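PDB 6QE2: monoacylglycerol lipase from Palaeococcus ferrophilus, which hydrolyses monoacylglycerols to glycerol and free fatty acid, probably as a serine hydrolase of the alpha/beta-hydrolase fold. Local coordinates for residues 79-84 with 102-107; 65-70 with 94-99; 15-20 with 44-49. All coordinates share one frame; numbering follows the deposited sequence.

In the fold
All three contacts belong to one alpha/beta-hydrolase core. Contacts 1 and 3 join parallel strands of the same sheet, and their strands 15-19 and 82-86 lie side by side, joined by backbone bonds, probably including Val17 N to Phe82 O. Contact 2 lies in the helical layer over that sheet, where Tyr96 packs on Leu83 and Ile104 of contact 1 and Ala66 on Trp48 of contact 3. Contact 3 is wholly buried, with aromatic rings, a histidine and a bridging water where its strands part. Contact 1 has a buried apolar centre but runs out to exposed Lys80, Asp102 and Met105. Contact 2 meets through apolar groups and sulfur, its salt bridges lying within helix 88-99 or running to Glu187.

Contact 1: 79-84 with 102-107; sequences EKPFLF and DKIMGV
Met105 sets its CB squarely over the ring of Phe82, where strands 82-86 and 106-110 run parallel as the two strands of a beta-alpha-beta unit connected through helix 88-99. The CB lies 3.6 Å from the Phe82 ring centroid and only 11° off the normal, a CH-pi contact. Phe82 CG stands anti to its carbonyl carbon (chi1 -69°), and the ring rises on the side of the sheet packed by helix 242-256. Met105 CG lies 3.3 Å from Lys80 O; beyond it the chain bends and leads away. Gly106 has no side chain beside this ring, and Phe82 CD2 comes within 3.7 Å of its CA.

On the sheet's other face Leu83 meets Ile104, which reaches in from the loop before strand 106-110; their side chains cross at about a right angle, Ile104 CG2 lying 3.8 Å from Leu83 CG. Helices 63-77 and 88-99 pack on the Leu83 side chain. Two backbone bonds tie the segments: Met105 N to Pro81 O, 2.8 Å, its donor well above the carbonyl plane, and Leu83 N to Gly106 O, 3.0 Å.

At the exposed end Lys80, modelled in two conformers, reaches out extended beside Lys103 O in one of them. In that conformer, and so less surely, NZ bonds to the backbone carbonyl rather than the carboxylate of Asp102: O lies 2.7 Å from NZ, OD1 6.0 Å.

Contact 2: 65-70 with 94-99; sequences EAMKII and IRYAET
Ile70 and Tyr96 make the CH-pi part of this helix-helix contact. CG2 of Ile70 lies over one face of the Tyr96 ring, 3.6 Å from the centroid and displaced toward the rim, so that it is closest to CE1 and CZ. CG of Tyr96 stands anti to the backbone N (chi1 -162°), on the side of helix 63-77, and the ring slides past Ile70 in the opposite direction. The two segment axes approach to 10.2 Å at 66°, and helices 63-77 and 88-99 lie on the same side of the alpha/beta-hydrolase sheet.

Edge contacts come from Met67. Its CB lies in the plane of the Tyr96 ring, 3.8 Å from CD1, and its carbonyl O faces the same rim near the plane, 3.3 Å from CE1.

The sulfur packs on the turn around Tyr96, between Arg95 and Thr99: Met67 SD lies 3.7 Å from Arg95 CB and the same distance from Thr99 OG1, and close to the backbone between Arg95 and Tyr96.

Polar bonds hold the groups that the methionine meets. Thr99 OG1 donates to Arg95 O at 2.8 Å, while Thr99 N reaches that oxygen from the opposite face of its plane. Arg95 bends away from Met67 and forms a salt bridge with Glu98 OE1, which lies nearly in the guanidinium plane (NH1 to OE1 2.9 Å). NH1 also pairs with Glu187, and NE bonds Asn180. Beyond the ring, Tyr96 OH is hydrogen-bonded to Asp71 of helix 63-77.

The helices are therefore joined here by dispersion and ring contacts, with the phenol hydroxyl adding a directional bond one residue further on and the positive charge of buried Arg95 probably stabilised by two carboxylates, Glu98 and Glu187.

Contact 3: 15-20 with 44-49; sequences WVVLVH and YAFDWP
The imidazole of His20 overlaps the indole of Trp48 near its pyrrole side: Trp48 CD1 stands over one face of the histidine ring, offset toward the rim and 3.2 Å from His20 CE1. The planes are inclined at 46°, so the pair is neither a parallel stack nor a T. His20 CG sits between its own backbone N and carbonyl carbon (chi1 69°), and the ring beyond it lies against the other segment. There NE2 accepts a hydrogen bond from Trp48 N at 3.0 Å, the donor tilted 31° out of the imidazole plane. Asp47 CA lies in the plane at the ring's edge.

Before this point strands 15-19 and 42-46 run parallel, joined through helix 30-38 as a beta-alpha-beta unit of the alpha/beta-hydrolase fold. Tyr44 bridges them with both backbone groups: its N donates to Val16 O and its O accepts from Leu18 N (3.0 Å). As the strands part, a water takes over, donating to Leu18 O and Phe46 O and accepting from His20 N; it rests 4.0 Å above the Phe46 ring, over its centre.

Val19 divides its branches between two aromatics, CG1 lying 3.6 Å from Trp48 NE1 and CG2 4.1 Å from Phe46 CE1. Val19 also touches the probable nucleophile elbow, and His20 begins the His-Gly sequence that in related lipases lies beside the oxyanion hole. At the far end, Trp15 turns the edge of its six-membered ring toward Tyr44, with CE3 3.9 Å from Tyr44 N.

Contact 1: 79-84 with 102-107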
loop_
_atom_site.group_PDB
_atom_site.type_symbol
_atom_site.label_atom_id
_atom_site.label_comp_id
_atom_site.label_asym_id
_atom_site.label_seq_id
_atom_site.Cartn_x
_atom_site.Cartn_y
_atom_site.Cartn_z
ATOM N N GLU A 79 8.207 2.552 -19.559
ATOM C CA GLU A 79 6.966 3.271 -19.802
ATOM C C GLU A 79 6.343 3.602 -18.458
ATOM O O GLU A 79 6.770 3.070 -17.432
ATOM C CB GLU A 79 6.018 2.452 -20.679
ATOM C CG GLU A 79 5.586 1.167 -20.063
ATOM C CD GLU A 79 4.685 0.377 -21.006
ATOM O OE1 GLU A 79 5.208 -0.185 -21.983
ATOM O OE2 GLU A 79 3.434 0.323 -20.766
ATOM N N LYS A 80 5.360 4.525 -18.490
ATOM C CA LYS A 80 4.677 4.998 -17.271
ATOM C C LYS A 80 3.667 3.951 -16.830
ATOM O O LYS A 80 2.785 3.591 -17.626
ATOM C CB LYS A 80 3.973 6.336 -17.527
ATOM C CG LYS A 80 4.942 7.475 -17.785
ATOM C CD LYS A 80 4.286 8.799 -18.113
ATOM C CE LYS A 80 5.376 9.851 -18.361
ATOM N NZ LYS A 80 4.869 11.238 -18.313
ATOM N N PRO A 81 3.750 3.420 -15.590
ATOM C CA PRO A 81 2.736 2.467 -15.124
ATOM C C PRO A 81 1.666 3.099 -14.284
ATOM O O PRO A 81 1.774 4.269 -13.897
ATOM C CB PRO A 81 3.551 1.484 -14.287
ATOM C CG PRO A 81 4.552 2.448 -13.603
ATOM C CD PRO A 81 4.839 3.576 -14.588
ATOM N N PHE A 82 0.608 2.342 -14.041
ATOM C CA PHE A 82 -0.251 2.631 -12.902
ATOM C C PHE A 82 0.367 2.033 -11.646
ATOM O O PHE A 82 1.079 1.030 -11.704
ATOM C CB PHE A 82 -1.650 2.051 -13.112
ATOM C CG PHE A 82 -2.439 2.739 -14.189
ATOM C CD1 PHE A 82 -2.439 2.252 -15.485
ATOM C CD2 PHE A 82 -3.187 3.867 -13.901
ATOM C CE1 PHE A 82 -3.176 2.884 -16.475
ATOM C CE2 PHE A 82 -3.921 4.498 -14.883
ATOM C CZ PHE A 82 -3.911 4.006 -16.173
ATOM N N LEU A 83 0.083 2.647 -10.496
ATOM C CA LEU A 83 0.488 2.105 -9.205
ATOM C C LEU A 83 -0.731 1.652 -8.413
ATOM O O LEU A 83 -1.751 2.344 -8.383
ATOM C CB LEU A 83 1.257 3.142 -8.380
ATOM C CG LEU A 83 2.479 3.811 -8.999
ATOM C CD1 LEU A 83 3.086 4.774 -7.989
ATOM C CD2 LEU A 83 3.490 2.768 -9.414
ATOM N N PHE A 84 -0.623 0.488 -7.774
ATOM C CA PHE A 84 -1.606 0.018 -6.804
ATOM C C PHE A 84 -0.876 -0.326 -5.518
ATOM O O PHE A 84 0.042 -1.153 -5.534
ATOM C CB PHE A 84 -2.377 -1.209 -7.302
ATOM C CG PHE A 84 -3.314 -1.767 -6.268
ATOM C CD1 PHE A 84 -4.594 -1.264 -6.144
ATOM C CD2 PHE A 84 -2.901 -2.756 -5.387
ATOM C CE1 PHE A 84 -5.452 -1.745 -5.175
ATOM C CE2 PHE A 84 -3.759 -3.243 -4.417
ATOM C CZ PHE A 84 -5.033 -2.737 -4.315
ATOM N N ASP A 102 5.382 13.026 -12.581
ATOM C CA ASP A 102 5.195 12.811 -14.006
ATOM C C ASP A 102 5.564 11.428 -14.516
ATOM O O ASP A 102 5.532 11.195 -15.708
ATOM C CB ASP A 102 5.984 13.864 -14.792
ATOM C CG ASP A 102 5.621 15.285 -14.400
ATOM O OD1 ASP A 102 4.430 15.570 -14.218
ATOM O OD2 ASP A 102 6.525 16.123 -14.279
ATOM N N LYS A 103 5.888 10.514 -13.612
ATOM C CA LYS A 103 6.308 9.173 -13.997
ATOM C C LYS A 103 5.247 8.069 -14.015
ATOM O O LYS A 103 5.546 6.947 -14.385
ATOM C CB LYS A 103 7.474 8.736 -13.111
ATOM C CG LYS A 103 8.746 9.519 -13.344
ATOM C CD LYS A 103 9.868 9.043 -12.437
ATOM C CE LYS A 103 10.390 7.673 -12.830
ATOM N NZ LYS A 103 11.024 7.706 -14.177
ATOM N N ILE A 104 4.019 8.379 -13.633
ATOM C CA ILE A 104 2.977 7.366 -13.586
ATOM C C ILE A 104 1.697 7.787 -14.294
ATOM O O ILE A 104 1.470 8.958 -14.503
ATOM C CB ILE A 104 2.626 7.014 -12.129
ATOM C CG1 ILE A 104 2.110 8.250 -11.404
ATOM C CG2 ILE A 104 3.833 6.447 -11.407
ATOM C CD1 ILE A 104 1.559 7.968 -10.028
ATOM N N MET A 105 0.878 6.809 -14.663
ATOM C CA MET A 105 -0.401 7.061 -15.313
ATOM C C MET A 105 -1.521 7.333 -14.322
ATOM O O MET A 105 -2.552 7.894 -14.706
ATOM C CB MET A 105 -0.808 5.866 -16.180
ATOM C CG MET A 105 0.112 5.581 -17.349
ATOM S SD MET A 105 0.217 7.007 -18.437
ATOM C CE MET A 105 -1.460 7.082 -19.051
ATOM N N GLY A 106 -1.335 6.957 -13.068
ATOM C CA GLY A 106 -2.383 7.034 -12.070
ATOM C C GLY A 106 -2.014 6.202 -10.868
ATOM O O GLY A 106 -1.112 5.363 -10.905
ATOM N N VAL A 107 -2.715 6.451 -9.766
ATOM C CA VAL A 107 -2.403 5.781 -8.508
ATOM C C VAL A 107 -3.693 5.334 -7.835
ATOM O O VAL A 107 -4.651 6.109 -7.722
ATOM C CB VAL A 107 -1.557 6.674 -7.572
ATOM C CG1 VAL A 107 -2.211 8.038 -7.338
ATOM C CG2 VAL A 107 -1.304 5.965 -6.265
#

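Contact 2: 65-70 with 94-99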
loop_
_atom_site.group_PDB
_atom_site.type_symbol
_atom_site.label_atom_id
_atom_site.label_comp_id
_atom_site.label_asym_id
_atom_site.label_seq_id
_atom_site.Cartn_x
_atom_site.Cartn_y
_atom_site.Cartn_z
ATOM N N GLU A 65 13.024 3.571 0.517
ATOM C CA GLU A 65 13.621 2.439 -0.162
ATOM C C GLU A 65 12.639 1.869 -1.188
ATOM O O GLU A 65 13.007 1.597 -2.313
ATOM C CB GLU A 65 14.044 1.373 0.836
ATOM C CG GLU A 65 14.726 0.184 0.202
ATOM C CD GLU A 65 15.492 -0.656 1.199
ATOM O OE1 GLU A 65 15.074 -0.734 2.363
ATOM O OE2 GLU A 65 16.514 -1.245 0.800
ATOM N N ALA A 66 11.384 1.709 -0.791
ATOM C CA ALA A 66 10.365 1.201 -1.695
ATOM C C ALA A 66 10.184 2.103 -2.915
ATOM O O ALA A 66 10.022 1.619 -4.019
ATOM C CB ALA A 66 9.047 1.018 -0.976
ATOM N N MET A 67 10.231 3.415 -2.721
ATOM C CA MET A 67 10.091 4.337 -3.845
ATOM C C MET A 67 11.255 4.200 -4.824
ATOM O O MET A 67 11.067 4.332 -6.010
ATOM C CB MET A 67 9.911 5.771 -3.377
ATOM C CG MET A 67 8.629 5.983 -2.604
ATOM S SD MET A 67 8.172 7.709 -2.480
ATOM C CE MET A 67 9.349 8.313 -1.283
ATOM N N LYS A 68 12.456 3.924 -4.323
ATOM C CA LYS A 68 13.602 3.700 -5.190
ATOM C C LYS A 68 13.423 2.390 -5.965
ATOM O O LYS A 68 13.847 2.283 -7.096
ATOM C CB LYS A 68 14.904 3.697 -4.397
ATOM C CG LYS A 68 15.369 5.092 -4.042
ATOM C CD LYS A 68 16.654 5.085 -3.243
ATOM C CE LYS A 68 17.051 6.500 -2.856
ATOM N NZ LYS A 68 16.250 7.010 -1.711
ATOM N N ILE A 69 12.794 1.399 -5.345
ATOM C CA ILE A 69 12.504 0.141 -6.013
ATOM C C ILE A 69 11.531 0.427 -7.159
ATOM O O ILE A 69 11.706 -0.051 -8.261
ATOM C CB ILE A 69 11.926 -0.901 -5.047
ATOM C CG1 ILE A 69 13.022 -1.412 -4.114
ATOM C CG2 ILE A 69 11.308 -2.064 -5.800
ATOM C CD1 ILE A 69 12.498 -2.118 -2.889
ATOM N N ILE A 70 10.529 1.257 -6.898
ATOM C CA ILE A 70 9.568 1.632 -7.930
ATOM C C ILE A 70 10.276 2.366 -9.074
ATOM O O ILE A 70 9.972 2.141 -10.225
ATOM C CB ILE A 70 8.411 2.471 -7.371
ATOM C CG1 ILE A 70 7.596 1.655 -6.370
ATOM C CG2 ILE A 70 7.521 2.968 -8.493
ATOM C CD1 ILE A 70 6.675 2.492 -5.517
ATOM N N ILE A 94 1.146 6.872 -2.880
ATOM C CA ILE A 94 0.795 8.285 -2.808
ATOM C C ILE A 94 2.057 9.142 -2.744
ATOM O O ILE A 94 2.178 10.155 -3.441
ATOM C CB ILE A 94 -0.135 8.537 -1.608
ATOM C CG1 ILE A 94 -1.502 7.904 -1.885
ATOM C CG2 ILE A 94 -0.267 10.031 -1.333
ATOM C CD1 ILE A 94 -2.386 7.781 -0.667
ATOM N N ARG A 95 3.025 8.748 -1.909
ATOM C CA ARG A 95 4.275 9.497 -1.840
ATOM C C ARG A 95 5.028 9.446 -3.161
ATOM O O ARG A 95 5.676 10.426 -3.544
ATOM C CB ARG A 95 5.149 8.970 -0.705
ATOM C CG ARG A 95 4.588 9.262 0.684
ATOM C CD ARG A 95 4.698 10.750 1.062
ATOM N NE ARG A 95 6.092 11.196 1.084
ATOM C CZ ARG A 95 6.540 12.297 0.486
ATOM N NH1 ARG A 95 5.702 13.091 -0.169
ATOM N NH2 ARG A 95 7.830 12.614 0.558
ATOM N N TYR A 96 4.939 8.325 -3.879
ATOM C CA TYR A 96 5.562 8.257 -5.194
ATOM C C TYR A 96 4.883 9.214 -6.166
ATOM O O TYR A 96 5.559 9.921 -6.924
ATOM C CB TYR A 96 5.524 6.829 -5.729
ATOM C CG TYR A 96 6.522 6.636 -6.848
ATOM C CD1 TYR A 96 7.827 6.246 -6.576
ATOM C CD2 TYR A 96 6.176 6.893 -8.170
ATOM C CE1 TYR A 96 8.758 6.092 -7.585
ATOM C CE2 TYR A 96 7.106 6.732 -9.192
ATOM C CZ TYR A 96 8.393 6.337 -8.890
ATOM O OH TYR A 96 9.326 6.183 -9.893
ATOM N N ALA A 97 3.546 9.259 -6.149
ATOM C CA ALA A 97 2.818 10.185 -7.008
ATOM C C ALA A 97 3.130 11.635 -6.679
ATOM O O ALA A 97 2.997 12.504 -7.548
ATOM C CB ALA A 97 1.312 9.927 -6.899
ATOM N N GLU A 98 3.572 11.907 -5.449
ATOM C CA GLU A 98 3.928 13.259 -5.044
ATOM C C GLU A 98 5.361 13.612 -5.422
ATOM O O GLU A 98 5.635 14.748 -5.824
ATOM C CB GLU A 98 3.726 13.405 -3.539
ATOM C CG GLU A 98 2.265 13.504 -3.181
ATOM C CD GLU A 98 1.987 13.397 -1.705
ATOM O OE1 GLU A 98 2.911 13.091 -0.927
ATOM O OE2 GLU A 98 0.824 13.622 -1.323
ATOM N N THR A 99 6.285 12.659 -5.307
ATOM C CA THR A 99 7.704 12.943 -5.494
ATOM C C THR A 99 8.231 12.598 -6.882
ATOM O O THR A 99 9.293 13.105 -7.261
ATOM C CB THR A 99 8.528 12.195 -4.445
ATOM O OG1 THR A 99 8.262 10.796 -4.551
ATOM C CG2 THR A 99 8.163 12.676 -3.035
#

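Contact 3: 15-20 with 44-49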
loop_
_atom_site.group_PDB
_atom_site.type_symbol
_atom_site.label_atom_id
_atom_site.label_comp_id
_atom_site.label_asym_id
_atom_site.label_seq_id
_atom_site.Cartn_x
_atom_site.Cartn_y
_atom_site.Cartn_z
ATOM N N TRP A 15 0.947 -1.334 -17.662
ATOM C CA TRP A 15 1.439 -2.027 -16.486
ATOM C C TRP A 15 0.806 -1.471 -15.218
ATOM O O TRP A 15 0.512 -0.277 -15.119
ATOM C CB TRP A 15 2.956 -1.899 -16.364
ATOM C CG TRP A 15 3.696 -2.771 -17.318
ATOM C CD1 TRP A 15 4.217 -2.412 -18.521
ATOM C CD2 TRP A 15 3.984 -4.160 -17.147
ATOM N NE1 TRP A 15 4.828 -3.493 -19.113
ATOM C CE2 TRP A 15 4.697 -4.580 -18.290
ATOM C CE3 TRP A 15 3.719 -5.090 -16.137
ATOM C CZ2 TRP A 15 5.139 -5.888 -18.451
ATOM C CZ3 TRP A 15 4.159 -6.388 -16.298
ATOM C CH2 TRP A 15 4.859 -6.777 -17.452
ATOM N N VAL A 16 0.679 -2.336 -14.226
ATOM C CA VAL A 16 0.235 -1.935 -12.909
ATOM C C VAL A 16 1.299 -2.474 -11.965
ATOM O O VAL A 16 1.595 -3.652 -11.986
ATOM C CB VAL A 16 -1.122 -2.514 -12.501
ATOM C CG1 VAL A 16 -1.434 -2.118 -11.074
ATOM C CG2 VAL A 16 -2.216 -2.009 -13.408
ATOM N N VAL A 17 1.900 -1.593 -11.182
ATOM C CA VAL A 17 2.908 -1.994 -10.217
ATOM C C VAL A 17 2.205 -2.178 -8.887
ATOM O O VAL A 17 1.537 -1.283 -8.415
ATOM C CB VAL A 17 4.022 -0.953 -10.064
ATOM C CG1 VAL A 17 4.996 -1.393 -8.993
ATOM C CG2 VAL A 17 4.748 -0.755 -11.379
ATOM N N LEU A 18 2.369 -3.353 -8.302
ATOM C CA LEU A 18 1.734 -3.689 -7.044
ATOM C C LEU A 18 2.674 -3.493 -5.868
ATOM O O LEU A 18 3.757 -4.038 -5.847
ATOM C CB LEU A 18 1.258 -5.135 -7.081
ATOM C CG LEU A 18 0.792 -5.697 -5.745
ATOM C CD1 LEU A 18 -0.657 -5.327 -5.522
ATOM C CD2 LEU A 18 0.967 -7.197 -5.698
ATOM N N VAL A 19 2.227 -2.725 -4.886
ATOM C CA VAL A 19 3.018 -2.407 -3.708
ATOM C C VAL A 19 2.274 -2.847 -2.448
ATOM O O VAL A 19 1.302 -2.226 -2.054
ATOM C CB VAL A 19 3.312 -0.901 -3.664
ATOM C CG1 VAL A 19 4.278 -0.572 -2.551
ATOM C CG2 VAL A 19 3.864 -0.436 -4.996
ATOM N N HIS A 20 2.750 -3.934 -1.828
ATOM C CA HIS A 20 2.094 -4.506 -0.643
ATOM C C HIS A 20 2.419 -3.675 0.606
ATOM O O HIS A 20 3.156 -2.697 0.561
ATOM C CB HIS A 20 2.476 -6.001 -0.455
ATOM C CG HIS A 20 3.910 -6.262 -0.054
ATOM N ND1 HIS A 20 4.386 -5.958 1.218
ATOM C CD2 HIS A 20 4.947 -6.814 -0.721
ATOM C CE1 HIS A 20 5.655 -6.299 1.302
ATOM N NE2 HIS A 20 6.023 -6.830 0.143
ATOM N N TYR A 44 3.341 -5.956 -12.349
ATOM C CA TYR A 44 4.707 -6.107 -11.864
ATOM C C TYR A 44 4.622 -6.163 -10.348
ATOM O O TYR A 44 4.235 -5.179 -9.709
ATOM C CB TYR A 44 5.599 -4.960 -12.337
ATOM C CG TYR A 44 7.087 -5.216 -12.188
ATOM C CD1 TYR A 44 7.660 -5.412 -10.937
ATOM C CD2 TYR A 44 7.915 -5.259 -13.297
ATOM C CE1 TYR A 44 9.015 -5.647 -10.797
ATOM C CE2 TYR A 44 9.272 -5.492 -13.166
ATOM C CZ TYR A 44 9.814 -5.680 -11.911
ATOM O OH TYR A 44 11.163 -5.907 -11.767
ATOM N N ALA A 45 4.962 -7.313 -9.781
ATOM C CA ALA A 45 4.907 -7.509 -8.342
ATOM C C ALA A 45 6.316 -7.616 -7.783
ATOM O O ALA A 45 7.238 -8.085 -8.455
ATOM C CB ALA A 45 4.111 -8.770 -7.989
ATOM N N PHE A 46 6.476 -7.180 -6.540
ATOM C CA PHE A 46 7.733 -7.380 -5.841
ATOM C C PHE A 46 7.420 -7.499 -4.361
ATOM O O PHE A 46 6.378 -7.041 -3.892
ATOM C CB PHE A 46 8.733 -6.235 -6.085
ATOM C CG PHE A 46 8.330 -4.921 -5.447
ATOM C CD1 PHE A 46 7.474 -4.044 -6.099
ATOM C CD2 PHE A 46 8.794 -4.577 -4.186
ATOM C CE1 PHE A 46 7.099 -2.844 -5.509
ATOM C CE2 PHE A 46 8.415 -3.381 -3.585
ATOM C CZ PHE A 46 7.565 -2.515 -4.250
ATOM N N ASP A 47 8.331 -8.122 -3.627
ATOM C CA ASP A 47 8.258 -8.147 -2.175
ATOM C C ASP A 47 9.270 -7.155 -1.626
ATOM O O ASP A 47 10.427 -7.137 -2.058
ATOM C CB ASP A 47 8.508 -9.558 -1.634
ATOM C CG ASP A 47 7.332 -10.496 -1.885
ATOM O OD1 ASP A 47 6.292 -10.027 -2.394
ATOM O OD2 ASP A 47 7.436 -11.701 -1.569
ATOM N N TRP A 48 8.814 -6.286 -0.720
ATOM C CA TRP A 48 9.692 -5.309 -0.092
ATOM C C TRP A 48 10.897 -5.984 0.547
ATOM O O TRP A 48 10.814 -7.151 0.952
ATOM C CB TRP A 48 8.967 -4.548 1.013
ATOM C CG TRP A 48 7.921 -3.545 0.634
ATOM C CD1 TRP A 48 6.832 -3.737 -0.172
ATOM C CD2 TRP A 48 7.808 -2.212 1.147
ATOM N NE1 TRP A 48 6.071 -2.592 -0.218
ATOM C CE2 TRP A 48 6.646 -1.642 0.587
ATOM C CE3 TRP A 48 8.583 -1.442 2.022
ATOM C CZ2 TRP A 48 6.244 -0.335 0.867
ATOM C CZ3 TRP A 48 8.179 -0.146 2.304
ATOM C CH2 TRP A 48 7.022 0.397 1.724
ATOM N N PRO A 49 12.009 -5.271 0.696
ATOM C CA PRO A 49 13.094 -5.769 1.547
ATOM C C PRO A 49 12.549 -6.139 2.919
ATOM O O PRO A 49 11.676 -5.456 3.462
ATOM C CB PRO A 49 14.058 -4.581 1.622
ATOM C CG PRO A 49 13.770 -3.771 0.391
ATOM C CD PRO A 49 12.303 -3.950 0.117
HETATM O O HOH W 1 4.480 -5.316 -3.610
#